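PDB 5JH8: probable chitinase from Chromobacterium violaceum, which probably binds chitin and hydrolyses its glycosidic bonds as a family 18 glycoside hydrolase. Local coordinates for residues 109-114 / 142-147; 188-193 / 217-222; 162-167 / 204-209. One frame throughout, in Å; residues are numbered along the deposited sequence.

Contact 1: residues 109-114 / 142-147; sequences NVDFEA and IVSVPA. With HIS (histidine), chain F.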
ATOM      1  N   ASN A 109      -0.293  -7.795   8.569  1.00  6.42           N
ATOM      2  CA  ASN A 109       0.249  -7.228   7.334  1.00  6.07           C
ATOM      3  C   ASN A 109       1.703  -6.851   7.619  1.00  6.61           C
ATOM      4  O   ASN A 109       1.969  -5.884   8.336  1.00  6.81           O
ATOM      5  CB  ASN A 109      -0.596  -6.016   6.920  1.00  6.07           C
ATOM      6  CG  ASN A 109      -0.085  -5.216   5.705  1.00  6.31           C
ATOM      7  OD1 ASN A 109      -0.514  -4.082   5.547  1.00  8.32           O
ATOM      8  ND2 ASN A 109       0.763  -5.781   4.863  1.00  6.85           N
ATOM      9  N   VAL A 110       2.647  -7.630   7.089  1.00  5.99           N
ATOM     10  CA  VAL A 110       4.065  -7.275   7.143  1.00  6.46           C
ATOM     11  C   VAL A 110       4.312  -6.202   6.091  1.00  6.52           C
ATOM     12  O   VAL A 110       4.086  -6.431   4.899  1.00  7.30           O
ATOM     13  CB  VAL A 110       4.953  -8.500   6.903  1.00  7.26           C
ATOM     14  CG1 VAL A 110       6.412  -8.037   6.711  1.00  7.53           C
ATOM     15  CG2 VAL A 110       4.844  -9.488   8.066  1.00  7.74           C
ATOM     16  N   ASP A 111       4.753  -5.027   6.541  1.00  6.88           N
ATOM     17  CA  ASP A 111       5.098  -3.910   5.659  1.00  7.54           C
ATOM     18  C   ASP A 111       6.571  -3.623   5.898  1.00  7.41           C
ATOM     19  O   ASP A 111       6.933  -2.692   6.628  1.00  7.76           O
ATOM     20  CB  ASP A 111       4.225  -2.702   5.934  1.00  7.77           C
ATOM     21  CG  ASP A 111       4.496  -1.577   4.964  1.00  8.78           C
ATOM     22  OD1 ASP A 111       5.252  -1.794   3.993  1.00  8.76           O
ATOM     23  OD2 ASP A 111       3.970  -0.467   5.154  1.00 11.01           O
ATOM     24  N   PHE A 112       7.427  -4.475   5.340  1.00  7.57           N
ATOM     25  CA  PHE A 112       8.875  -4.305   5.452  1.00  8.32           C
ATOM     26  C   PHE A 112       9.388  -3.712   4.146  1.00  8.78           C
ATOM     27  O   PHE A 112       9.326  -4.362   3.097  1.00  9.74           O
ATOM     28  CB  PHE A 112       9.601  -5.622   5.724  1.00  9.11           C
ATOM     29  CG  PHE A 112       9.555  -6.088   7.160  1.00  9.03           C
ATOM     30  CD1 PHE A 112       8.651  -5.585   8.098  1.00  9.22           C
ATOM     31  CD2 PHE A 112      10.422  -7.078   7.548  1.00 11.74           C
ATOM     32  CE1 PHE A 112       8.632  -6.080   9.388  1.00 11.59           C
ATOM     33  CE2 PHE A 112      10.415  -7.557   8.817  1.00 13.75           C
ATOM     34  CZ  PHE A 112       9.526  -7.060   9.744  1.00 13.69           C
ATOM     35  N   GLU A 113       9.854  -2.473   4.218  1.00  8.86           N
ATOM     36  CA  GLU A 113      10.344  -1.763   3.055  1.00  9.13           C
ATOM     37  C   GLU A 113      11.839  -1.529   3.239  1.00 10.09           C
ATOM     38  O   GLU A 113      12.383  -1.598   4.351  1.00 10.56           O
ATOM     39  CB  GLU A 113       9.542  -0.476   2.848  1.00  9.85           C
ATOM     40  CG  GLU A 113       8.051  -0.803   2.738  1.00 10.47           C
ATOM     41  CD  GLU A 113       7.156   0.346   2.334  1.00 10.07           C
ATOM     42  OE1 GLU A 113       7.623   1.316   1.710  1.00 11.68           O
ATOM     43  OE2 GLU A 113       5.947   0.259   2.654  1.00  9.13           O
ATOM     44  N   ALA A 114      12.533  -1.322   2.121  1.00 10.97           N
ATOM     45  CA  ALA A 114      13.983  -1.201   2.127  1.00 11.66           C
ATOM     46  C   ALA A 114      14.655  -2.496   2.580  1.00 11.48           C
ATOM     47  O   ALA A 114      15.775  -2.475   3.111  1.00 13.47           O
ATOM     48  CB  ALA A 114      14.450  -0.006   2.964  1.00 12.70           C
ATOM     49  N   ILE A 142      -0.718 -10.918   5.110  1.00  6.14           N
ATOM     50  CA  ILE A 142      -0.585 -10.051   3.937  1.00  6.29           C
ATOM     51  C   ILE A 142       0.818  -9.469   3.959  1.00  6.49           C
ATOM     52  O   ILE A 142       1.237  -8.916   4.975  1.00  6.99           O
ATOM     53  CB  ILE A 142      -1.611  -8.904   3.972  1.00  6.44           C
ATOM     54  CG1 ILE A 142      -3.023  -9.466   4.069  1.00  7.84           C
ATOM     55  CG2 ILE A 142      -1.425  -7.983   2.763  1.00  7.16           C
ATOM     56  CD1 ILE A 142      -4.104  -8.418   4.191  1.00  9.20           C
ATOM     57  N   VAL A 143       1.542  -9.568   2.850  1.00  6.26           N
ATOM     58  CA  VAL A 143       2.876  -8.976   2.740  1.00  6.39           C
ATOM     59  C   VAL A 143       2.800  -7.848   1.717  1.00  6.69           C
ATOM     60  O   VAL A 143       2.460  -8.083   0.555  1.00  6.84           O
ATOM     61  CB  VAL A 143       3.950 -10.006   2.363  1.00  7.01           C
ATOM     62  CG1 VAL A 143       5.329  -9.347   2.330  1.00  8.38           C
ATOM     63  CG2 VAL A 143       3.957 -11.160   3.353  1.00  8.41           C
ATOM     64  N   SER A 144       3.139  -6.632   2.142  1.00  6.77           N
ATOM     65  CA  SER A 144       3.209  -5.491   1.234  1.00  6.44           C
ATOM     66  C   SER A 144       4.543  -5.539   0.499  1.00  7.28           C
ATOM     67  O   SER A 144       5.594  -5.697   1.119  1.00  8.58           O
ATOM     68  CB  SER A 144       3.065  -4.175   2.002  1.00  6.99           C
ATOM     69  OG  SER A 144       1.793  -4.093   2.637  1.00  7.66           O
ATOM     70  N   VAL A 145       4.495  -5.471  -0.825  0.61  6.50           N
ATOM     71  CA  VAL A 145       5.727  -5.501  -1.608  0.61  7.97           C
ATOM     72  C   VAL A 145       5.738  -4.345  -2.591  0.61  7.01           C
ATOM     73  O   VAL A 145       4.680  -3.865  -3.017  0.61  6.36           O
ATOM     74  CB  VAL A 145       5.911  -6.830  -2.353  0.61  7.84           C
ATOM     75  CG1 VAL A 145       5.975  -7.970  -1.382  0.61  8.31           C
ATOM     76  CG2 VAL A 145       4.805  -7.028  -3.363  0.61  8.97           C
ATOM     77  N   PRO A 146       6.921  -3.895  -2.984  1.00  8.31           N
ATOM     78  CA  PRO A 146       7.018  -2.898  -4.051  1.00  8.79           C
ATOM     79  C   PRO A 146       6.539  -3.497  -5.365  1.00  7.79           C
ATOM     80  O   PRO A 146       6.657  -4.704  -5.597  1.00  9.04           O
ATOM     81  CB  PRO A 146       8.517  -2.560  -4.106  1.00 11.21           C
ATOM     82  CG  PRO A 146       9.102  -3.097  -2.866  1.00 13.32           C
ATOM     83  CD  PRO A 146       8.251  -4.222  -2.422  1.00 10.65           C
ATOM     84  N   ALA A 147       6.045  -2.623  -6.236  1.00  7.98           N
ATOM     85  CA  ALA A 147       5.497  -2.993  -7.533  1.00  8.25           C
ATOM     86  C   ALA A 147       6.575  -2.829  -8.593  1.00  8.62           C
ATOM     87  O   ALA A 147       7.147  -1.737  -8.745  1.00  9.80           O
ATOM     88  CB  ALA A 147       4.307  -2.100  -7.863  1.00  7.85           C
TER
HETATM   89  N   HIS F 505       4.336   4.695   2.202  1.00 14.22           N
HETATM   90  CA  HIS F 505       3.856   4.244   3.505  1.00 14.79           C
HETATM   91  C   HIS F 505       4.667   4.904   4.611  1.00 17.26           C
HETATM   92  O   HIS F 505       5.804   5.347   4.407  1.00 18.47           O
HETATM   93  CB  HIS F 505       3.930   2.718   3.608  1.00 13.58           C
HETATM   94  CG  HIS F 505       2.933   2.003   2.747  1.00 12.04           C
HETATM   95  ND1 HIS F 505       2.592   0.683   2.945  1.00 12.71           N
HETATM   96  CD2 HIS F 505       2.219   2.418   1.673  1.00 11.78           C
HETATM   97  CE1 HIS F 505       1.693   0.322   2.048  1.00 13.16           C
HETATM   98  NE2 HIS F 505       1.465   1.350   1.249  1.00 11.83           N
HETATM   99  OXT HIS F 505       4.184   5.015   5.739  1.00 19.47           O
HETATM  100  O   HOH W   1       7.183  -6.405   3.248  1.00  9.07           O
HETATM  101  O   HOH W   2       7.723  -3.617   0.971  1.00 27.66           O
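Ile142 O is gripped by two donors, Val110 N and Asn109 ND2. They join two neighbouring parallel strands of the family 18 TIM barrel. Val110 N lies 2.8 Å from Ile142 O. Asn109 ND2 meets Ile142 O at 3.2 Å from above the carbonyl plane. Its other bond is straighter: Asn109 ND2 to Ser144 OG is 3.0 Å at 172°, with the hydroxyl in the amide plane. Asn109 CG is anti to the backbone N (chi1 175°), and the amide reaches across to the next strand. Outside the pair, Asn109 OD1 bonds to Tyr7 OH and Ser144 OG to Gln174 OE1, so the amide is held at both ends. Val110 and Val143 face the other way, onto helix 120-135. Ser144 N donates to Val110 O at 2.9 Å. Beyond Asp111, two waters replace direct backbone bonds, linking Phe112 N and Phe112 O to Ser144 O. Segment 109-114 carries the end of the family 18 signature, here Asn-Val-Asp-Phe-Glu. Asp111 and Glu113 line the pocket of the histidine part of the bound ligand, whose ND1 donates to Asp111 OD2 at 2.8 Å and 160°.

Contact 2: residues 188-193 / 217-222; sequences GPVAGS and PAYGYD. With 6KY ((2S)-2-(dimethylamino)-4-(methylselanyl)butanoic acid), chain E.
Val190 puts its two methyl groups against Tyr219 and Tyr221. These lie on the C-terminal part of strand 212-222, where it runs on from the family 18 TIM barrel into an antiparallel pairing with strand 230-233. Val190 CG2 is 3.5 Å from Tyr221 CD2. Val190 CG1 is 3.9 Å from Tyr219 CE2 and also comes near Tyr221 CE2. The valine runs roughly perpendicular to both tyrosine side chains. Next to it, Ala191 CB rests against the ring of Pro217, 3.7 Å from Pro217 CD. The contact between the segments is apolar, with no hydrogen bond across it.

The tyrosine tips line the pocket of the (2S)-2-(dimethylamino)-4-(methylselanyl)butanoic acid residue, which is joined through its carbonyl carbon to the histidine. Tyr219 OH is 3.2 Å from the N-methyl carbon CN2. Tyr221 OH lies 3.3 Å from the selenium-bound methyl CE and also close to the N-methyl CN1.

The two rings also arrange each other. Tyr221 CE2 lies in the plane of the Tyr219 ring, at its edge. Tyr219 CD2 in turn lies over the rim of one face of the Tyr221 ring, 4.2 Å above the plane. Tyr219 CG sits between the backbone N and the carbonyl carbon (chi1 66°). This sets the ring beside Pro217 CB, which lies over the rim of one face, 3.3 Å above the plane.

Further out, both phenol oxygens bond to Asp179 OD1, which ties the ring tips together, while Asp179 OD2 is hydrogen-bonded to the ligand. Met231 touches both rings. Gly192 is the N-cap of helix 193-206, so the loop leads straight into that helix. Lys282 NZ bonds to Ala191 O. Glu180 pairs backbone to backbone with Val190, and its OE1 accepts from Gly192 N.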
ATOM      1  N   GLY A 188       5.805  12.404 -13.103  1.00  9.30           N
ATOM      2  CA  GLY A 188       5.165  11.457 -13.981  1.00  9.07           C
ATOM      3  C   GLY A 188       4.032  10.775 -13.258  1.00  8.30           C
ATOM      4  O   GLY A 188       3.836  10.997 -12.062  1.00  7.84           O
ATOM      5  N   PRO A 189       3.319   9.903 -13.959  1.00  8.56           N
ATOM      6  CA  PRO A 189       2.242   9.155 -13.320  1.00  8.30           C
ATOM      7  C   PRO A 189       2.715   8.488 -12.035  1.00  8.19           C
ATOM      8  O   PRO A 189       3.788   7.876 -11.972  1.00  8.44           O
ATOM      9  CB  PRO A 189       1.860   8.120 -14.378  1.00  9.38           C
ATOM     10  CG  PRO A 189       2.209   8.767 -15.680  1.00 10.73           C
ATOM     11  CD  PRO A 189       3.440   9.598 -15.396  1.00  9.90           C
ATOM     12  N   VAL A 190       1.861   8.576 -11.022  1.00  7.57           N
ATOM     13  CA  VAL A 190       2.134   7.965  -9.723  1.00  7.65           C
ATOM     14  C   VAL A 190       1.719   6.502  -9.685  1.00  7.03           C
ATOM     15  O   VAL A 190       2.298   5.705  -8.943  1.00  7.32           O
ATOM     16  CB  VAL A 190       1.430   8.795  -8.632  1.00  7.90           C
ATOM     17  CG1 VAL A 190       1.603   8.162  -7.267  1.00 10.03           C
ATOM     18  CG2 VAL A 190       1.971  10.215  -8.654  1.00  8.93           C
ATOM     19  N   ALA A 191       0.725   6.137 -10.475  1.00  6.84           N
ATOM     20  CA  ALA A 191       0.187   4.788 -10.523  1.00  7.15           C
ATOM     21  C   ALA A 191      -0.295   4.519 -11.945  1.00  7.09           C
ATOM     22  O   ALA A 191      -1.443   4.153 -12.185  1.00  7.32           O
ATOM     23  CB  ALA A 191      -0.935   4.621  -9.495  1.00  7.52           C
ATOM     24  N   GLY A 192       0.602   4.696 -12.912  1.00  7.21           N
ATOM     25  CA  GLY A 192       0.211   4.577 -14.306  1.00  7.85           C
ATOM     26  C   GLY A 192      -0.281   3.174 -14.618  1.00  8.26           C
ATOM     27  O   GLY A 192       0.293   2.177 -14.170  1.00  7.84           O
ATOM     28  N   SER A 193      -1.343   3.092 -15.429  1.00  8.07           N
ATOM     29  CA  SER A 193      -1.968   1.808 -15.695  1.00  8.88           C
ATOM     30  C   SER A 193      -1.083   0.888 -16.514  1.00  8.91           C
ATOM     31  O   SER A 193      -1.181  -0.336 -16.373  1.00  9.57           O
ATOM     32  CB  SER A 193      -3.284   2.010 -16.429  1.00  9.74           C
ATOM     33  OG  SER A 193      -3.121   2.759 -17.617  1.00 10.41           O
ATOM     34  N   PRO A 217      -3.774   4.646  -5.279  1.00  6.10           N
ATOM     35  CA  PRO A 217      -3.545   5.775  -4.380  1.00  6.47           C
ATOM     36  C   PRO A 217      -4.732   6.723  -4.348  1.00  6.43           C
ATOM     37  O   PRO A 217      -5.346   7.015  -5.373  1.00  7.63           O
ATOM     38  CB  PRO A 217      -2.336   6.461  -5.017  1.00  6.96           C
ATOM     39  CG  PRO A 217      -2.572   6.257  -6.519  1.00  6.81           C
ATOM     40  CD  PRO A 217      -3.177   4.866  -6.622  1.00  6.60           C
ATOM     41  N   ALA A 218      -5.017   7.235  -3.156  1.00  6.06           N
ATOM     42  CA  ALA A 218      -5.943   8.353  -2.961  1.00  6.12           C
ATOM     43  C   ALA A 218      -5.202   9.673  -2.908  1.00  6.46           C
ATOM     44  O   ALA A 218      -5.540  10.577  -2.140  1.00  6.28           O
ATOM     45  CB  ALA A 218      -6.789   8.129  -1.712  1.00  7.39           C
ATOM     46  N   TYR A 219      -4.176   9.789  -3.746  1.00  6.54           N
ATOM     47  CA  TYR A 219      -3.316  10.958  -3.772  1.00  7.16           C
ATOM     48  C   TYR A 219      -2.586  10.957  -5.111  1.00  6.47           C
ATOM     49  O   TYR A 219      -2.568   9.959  -5.851  1.00  6.87           O
ATOM     50  CB  TYR A 219      -2.286  10.968  -2.606  1.00  7.15           C
ATOM     51  CG  TYR A 219      -1.271   9.841  -2.711  1.00  6.90           C
ATOM     52  CD1 TYR A 219      -1.513   8.579  -2.178  1.00  6.87           C
ATOM     53  CD2 TYR A 219      -0.089  10.036  -3.385  1.00  6.50           C
ATOM     54  CE1 TYR A 219      -0.629   7.551  -2.341  1.00  7.08           C
ATOM     55  CE2 TYR A 219       0.814   9.004  -3.572  1.00  7.09           C
ATOM     56  CZ  TYR A 219       0.539   7.761  -3.051  1.00  7.40           C
ATOM     57  OH  TYR A 219       1.389   6.700  -3.212  1.00  7.95           O
ATOM     58  N   GLY A 220      -1.957  12.100  -5.381  1.00  6.89           N
ATOM     59  CA  GLY A 220      -0.952  12.250  -6.404  1.00  7.15           C
ATOM     60  C   GLY A 220       0.153  13.128  -5.864  1.00  6.38           C
ATOM     61  O   GLY A 220       0.234  13.354  -4.653  1.00  7.17           O
ATOM     62  N   TYR A 221       1.020  13.633  -6.742  1.00  6.81           N
ATOM     63  CA  TYR A 221       2.068  14.540  -6.331  1.00  7.56           C
ATOM     64  C   TYR A 221       2.036  15.816  -7.168  1.00  7.11           C
ATOM     65  O   TYR A 221       1.661  15.831  -8.352  1.00  7.72           O
ATOM     66  CB  TYR A 221       3.458  13.892  -6.437  1.00  7.84           C
ATOM     67  CG  TYR A 221       3.659  12.751  -5.475  1.00  7.07           C
ATOM     68  CD1 TYR A 221       3.655  12.964  -4.108  1.00  7.13           C
ATOM     69  CD2 TYR A 221       3.866  11.470  -5.934  1.00  7.11           C
ATOM     70  CE1 TYR A 221       3.816  11.915  -3.212  1.00  7.49           C
ATOM     71  CE2 TYR A 221       4.047  10.411  -5.043  1.00  7.17           C
ATOM     72  CZ  TYR A 221       4.009  10.650  -3.683  1.00  7.26           C
ATOM     73  OH  TYR A 221       4.171   9.645  -2.776  1.00  8.41           O
ATOM     74  N   ASP A 222       2.429  16.892  -6.494  1.00  7.77           N
ATOM     75  CA  ASP A 222       2.559  18.223  -7.066  1.00  8.31           C
ATOM     76  C   ASP A 222       4.036  18.599  -7.009  1.00  8.81           C
ATOM     77  O   ASP A 222       4.577  18.839  -5.928  1.00  9.36           O
ATOM     78  CB  ASP A 222       1.706  19.184  -6.250  1.00  9.44           C
ATOM     79  CG  ASP A 222       1.797  20.626  -6.717  1.00 10.27           C
ATOM     80  OD1 ASP A 222       2.718  20.962  -7.467  1.00 11.09           O
ATOM     81  OD2 ASP A 222       0.937  21.417  -6.283  1.00 12.16           O
TER
HETATM   82  N   6KY E 504       3.546   6.530  -0.522  1.00 14.05           N
HETATM   83  CA  6KY E 504       4.693   6.292   0.411  1.00 15.02           C
HETATM   84  C   6KY E 504       4.165   5.951   1.789  1.00 14.35           C
HETATM   85  O   6KY E 504       3.575   6.801   2.448  1.00 14.74           O
HETATM   86  CB  6KY E 504       5.676   7.478   0.485  1.00 17.91           C
HETATM   87  CG  6KY E 504       6.363   7.738  -0.867  1.00 20.59           C
HETATM   88 SE   6KY E 504       7.729   9.140  -0.813  1.00 23.10          SE
HETATM   89  CE  6KY E 504       6.500  10.654  -0.742  1.00 24.60           C
HETATM   90  CN1 6KY E 504       2.837   7.806  -0.307  1.00 14.15           C
HETATM   91  CN2 6KY E 504       2.547   5.434  -0.499  1.00 13.04           C

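Contact 3: residues 162-167 / 204-209; sequences DLRALG and VERVPA. With EDO (1,2-ethanediol), chain C.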
ATOM      1  N   ASP A 162      11.226 -11.686  -3.462  1.00 10.02           N
ATOM      2  CA  ASP A 162      11.048 -12.842  -4.344  1.00  9.68           C
ATOM      3  C   ASP A 162       9.551 -13.139  -4.333  1.00  9.89           C
ATOM      4  O   ASP A 162       9.037 -13.798  -3.425  1.00  9.42           O
ATOM      5  CB  ASP A 162      11.856 -14.001  -3.778  1.00 10.72           C
ATOM      6  CG  ASP A 162      11.734 -15.283  -4.584  1.00 11.56           C
ATOM      7  OD1 ASP A 162      10.807 -15.431  -5.419  1.00 12.31           O
ATOM      8  OD2 ASP A 162      12.602 -16.157  -4.373  1.00 13.01           O
ATOM      9  N   LEU A 163       8.822 -12.597  -5.310  1.00 10.37           N
ATOM     10  CA  LEU A 163       7.362 -12.704  -5.270  1.00 10.94           C
ATOM     11  C   LEU A 163       6.907 -14.154  -5.292  1.00 10.46           C
ATOM     12  O   LEU A 163       5.930 -14.518  -4.626  1.00 10.31           O
ATOM     13  CB  LEU A 163       6.711 -11.951  -6.427  1.00 11.18           C
ATOM     14  CG  LEU A 163       6.368 -10.484  -6.164  1.00 13.86           C
ATOM     15  CD1 LEU A 163       7.576  -9.636  -5.896  1.00 15.86           C
ATOM     16  CD2 LEU A 163       5.576  -9.919  -7.320  1.00 14.14           C
ATOM     17  N   ARG A 164       7.562 -14.991  -6.093  1.00 10.28           N
ATOM     18  CA  ARG A 164       7.178 -16.398  -6.131  1.00 11.17           C
ATOM     19  C   ARG A 164       7.213 -17.018  -4.734  1.00 11.81           C
ATOM     20  O   ARG A 164       6.255 -17.678  -4.305  1.00 12.17           O
ATOM     21  CB  ARG A 164       8.073 -17.165  -7.101  1.00 13.40           C
ATOM     22  CG  ARG A 164       7.569 -18.550  -7.463  1.00 15.96           C
ATOM     23  CD  ARG A 164       8.434 -19.220  -8.543  1.00 18.51           C
ATOM     24  NE  ARG A 164       8.215 -18.678  -9.887  1.00 20.29           N
ATOM     25  CZ  ARG A 164       7.275 -19.100 -10.728  1.00 21.67           C
ATOM     26  NH1 ARG A 164       6.457 -20.093 -10.390  1.00 22.07           N
ATOM     27  NH2 ARG A 164       7.154 -18.528 -11.915  1.00 22.29           N
ATOM     28  N   ALA A 165       8.303 -16.794  -3.996  1.00 11.28           N
ATOM     29  CA  ALA A 165       8.432 -17.379  -2.661  1.00 10.57           C
ATOM     30  C   ALA A 165       7.454 -16.731  -1.683  1.00 10.20           C
ATOM     31  O   ALA A 165       6.791 -17.415  -0.888  1.00 11.54           O
ATOM     32  CB  ALA A 165       9.867 -17.242  -2.149  1.00 12.05           C
ATOM     33  N   LEU A 166       7.354 -15.406  -1.720  1.00 10.36           N
ATOM     34  CA  LEU A 166       6.502 -14.708  -0.771  1.00  9.42           C
ATOM     35  C   LEU A 166       5.044 -15.077  -0.992  1.00  9.33           C
ATOM     36  O   LEU A 166       4.286 -15.278  -0.037  1.00 10.02           O
ATOM     37  CB  LEU A 166       6.702 -13.197  -0.925  1.00  9.55           C
ATOM     38  CG  LEU A 166       8.104 -12.647  -0.592  1.00  9.48           C
ATOM     39  CD1 LEU A 166       8.278 -11.186  -1.012  1.00  9.65           C
ATOM     40  CD2 LEU A 166       8.390 -12.796   0.895  1.00  9.74           C
ATOM     41  N   GLY A 167       4.640 -15.135  -2.258  1.00  9.99           N
ATOM     42  CA  GLY A 167       3.261 -15.422  -2.578  1.00 10.54           C
ATOM     43  C   GLY A 167       2.850 -16.830  -2.236  1.00 10.97           C
ATOM     44  O   GLY A 167       1.676 -17.078  -1.974  1.00 13.46           O
ATOM     45  N   VAL A 204       1.269 -12.116 -11.386  1.00  9.12           N
ATOM     46  CA  VAL A 204       0.350 -13.250 -11.530  1.00  9.30           C
ATOM     47  C   VAL A 204       0.997 -14.423 -12.249  1.00  9.48           C
ATOM     48  O   VAL A 204       0.506 -15.556 -12.149  1.00  9.89           O
ATOM     49  CB  VAL A 204      -1.015 -12.888 -12.146  1.00 11.12           C
ATOM     50  CG1 VAL A 204      -1.692 -11.764 -11.372  1.00 11.79           C
ATOM     51  CG2 VAL A 204      -0.883 -12.524 -13.604  1.00 11.35           C
ATOM     52  N   GLU A 205       2.093 -14.197 -12.962  1.00  9.38           N
ATOM     53  CA  GLU A 205       2.855 -15.324 -13.469  1.00 10.54           C
ATOM     54  C   GLU A 205       3.508 -16.096 -12.330  1.00 10.34           C
ATOM     55  O   GLU A 205       3.698 -17.316 -12.426  1.00 11.39           O
ATOM     56  CB  GLU A 205       3.927 -14.819 -14.434  1.00 12.33           C
ATOM     57  CG  GLU A 205       4.785 -15.929 -15.015  1.00 15.67           C
ATOM     58  CD  GLU A 205       5.759 -15.417 -16.064  1.00 19.88           C
ATOM     59  OE1 GLU A 205       5.362 -14.573 -16.887  1.00 21.46           O
ATOM     60  OE2 GLU A 205       6.931 -15.856 -16.077  1.00 22.19           O
ATOM     61  N   ARG A 206       3.850 -15.400 -11.243  1.00  9.68           N
ATOM     62  CA  ARG A 206       4.646 -15.943 -10.158  1.00  9.74           C
ATOM     63  C   ARG A 206       3.837 -16.328  -8.935  1.00  9.51           C
ATOM     64  O   ARG A 206       4.329 -17.117  -8.111  1.00 10.22           O
ATOM     65  CB  ARG A 206       5.721 -14.920  -9.771  1.00 10.62           C
ATOM     66  CG  ARG A 206       6.836 -14.865 -10.812  1.00 11.48           C
ATOM     67  CD  ARG A 206       7.632 -13.576 -10.807  1.00 12.14           C
ATOM     68  NE  ARG A 206       8.626 -13.583 -11.878  1.00 12.53           N
ATOM     69  CZ  ARG A 206       8.367 -13.324 -13.154  1.00 12.86           C
ATOM     70  NH1 ARG A 206       7.142 -13.019 -13.551  1.00 12.53           N
ATOM     71  NH2 ARG A 206       9.356 -13.367 -14.040  1.00 14.58           N
ATOM     72  N   VAL A 207       2.614 -15.822  -8.828  1.00  9.72           N
ATOM     73  CA  VAL A 207       1.763 -15.935  -7.652  1.00  9.46           C
ATOM     74  C   VAL A 207       0.346 -16.183  -8.141  1.00  9.01           C
ATOM     75  O   VAL A 207      -0.085 -15.523  -9.087  1.00  9.17           O
ATOM     76  CB  VAL A 207       1.793 -14.643  -6.824  1.00 10.25           C
ATOM     77  CG1 VAL A 207       0.937 -14.802  -5.586  1.00  9.75           C
ATOM     78  CG2 VAL A 207       3.210 -14.300  -6.459  1.00 11.12           C
ATOM     79  N   PRO A 208      -0.425 -17.085  -7.535  1.00  9.55           N
ATOM     80  CA  PRO A 208      -1.822 -17.218  -7.949  1.00  9.05           C
ATOM     81  C   PRO A 208      -2.510 -15.866  -7.859  1.00  9.12           C
ATOM     82  O   PRO A 208      -2.402 -15.162  -6.855  1.00  9.11           O
ATOM     83  CB  PRO A 208      -2.395 -18.214  -6.938  1.00 10.33           C
ATOM     84  CG  PRO A 208      -1.217 -18.993  -6.475  1.00 10.92           C
ATOM     85  CD  PRO A 208      -0.093 -18.005  -6.437  1.00 10.19           C
ATOM     86  N   ALA A 209      -3.249 -15.517  -8.910  1.00  9.09           N
ATOM     87  CA  ALA A 209      -3.812 -14.176  -8.971  1.00  8.27           C
ATOM     88  C   ALA A 209      -4.727 -13.889  -7.787  1.00  8.40           C
ATOM     89  O   ALA A 209      -4.789 -12.747  -7.324  1.00  8.24           O
ATOM     90  CB  ALA A 209      -4.558 -13.970 -10.283  1.00  8.81           C
TER
HETATM   91  C1  EDO C 502      12.569 -14.652 -11.200  1.00 29.61           C
HETATM   92  O1  EDO C 502      11.522 -13.928 -11.860  1.00 29.00           O
HETATM   93  C2  EDO C 502      11.972 -15.652 -10.219  1.00 30.13           C
HETATM   94  O2  EDO C 502      10.565 -15.425 -10.098  1.00 30.36           O
HETATM   95  O   HOH W   3       3.898 -18.136  -5.589  1.00 16.81           O
HETATM   96  O   HOH W   4       4.895 -19.236 -13.916  1.00 19.58           O
HETATM   97  O   HOH W   5       8.532 -16.859 -14.061  1.00 33.54           O
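Val207 drives its branched side chain against the backbone of Leu163 and Gly167, and this is the tight side of the contact. Val207 CG2 lies 3.3 Å from Leu163 O and 4.2 Å from Leu163 CB. Its other methyl, Val207 CG1, is 3.9 Å from Gly167 CA. Gly167 has no side chain, and the valine packs directly on the helix backbone there. Beside it, Arg164 CA makes a CA-H...O contact with Arg206 O at 3.5 Å and 156°. Leu163 and Val207 both continue inward onto Leu173 of strand 172-176, which closes the buried side. The helix start is capped by Asp162, whose OD1 accepts from Ala165 N.

The outer side is looser and wet. Arg164 and Arg206 cross at about a right angle, with their guanidinium planes 54° apart. The Arg164 chain bends at chi3 (-75°), which brings one face of its guanidinium over Arg206 CA. Its NH2 then lies 3.8 Å from Arg206 CG. Three waters link polar atoms across the segments. One donates to both Arg164 O and Arg206 O. Two more lie in the Arg164 guanidinium plane and link its NH2 to Glu205 O and to Glu205 OE2. Arg206 NE donates to O1 of a 1,2-ethanediol at 2.9 Å, and Arg206 NH2 bonds to the same oxygen. This molecule probably comes from the crystallisation liquor. Arg206 NH1 bonds to Tyr202 O; its 3.8 Å approach to Glu205 OE2 is a long salt bridge, with the oxygen well out of the guanidinium plane.

Packing of the start of one helix against the end of the next and its following loop, outside the parallel strands, belongs to the outer layer of a TIM barrel.

Contacts 1 and 3 belong to the barrel at different depths, and contact 2 lies where strand 212-222 runs on from it. Contact 1 is the innermost and contact 3 lies in the helix layer outside it. Their centres are 13 Å apart, and strand 142-146 is followed in the chain by helix 163-169. Contact 2 is 19 Å from contact 1 between centres, with nearest atoms about 8 Å apart. One covalently joined ligand spans the gap: 6KY C is 1.3 Å from HIS N, an amide bond, with its histidine at contact 1 and its selenium-bearing part at contact 2. Tyr178 and Tyr297 line both pockets. Contacts 2 and 3 are 25 Å apart between centres, yet helix 193-206 connects their segments.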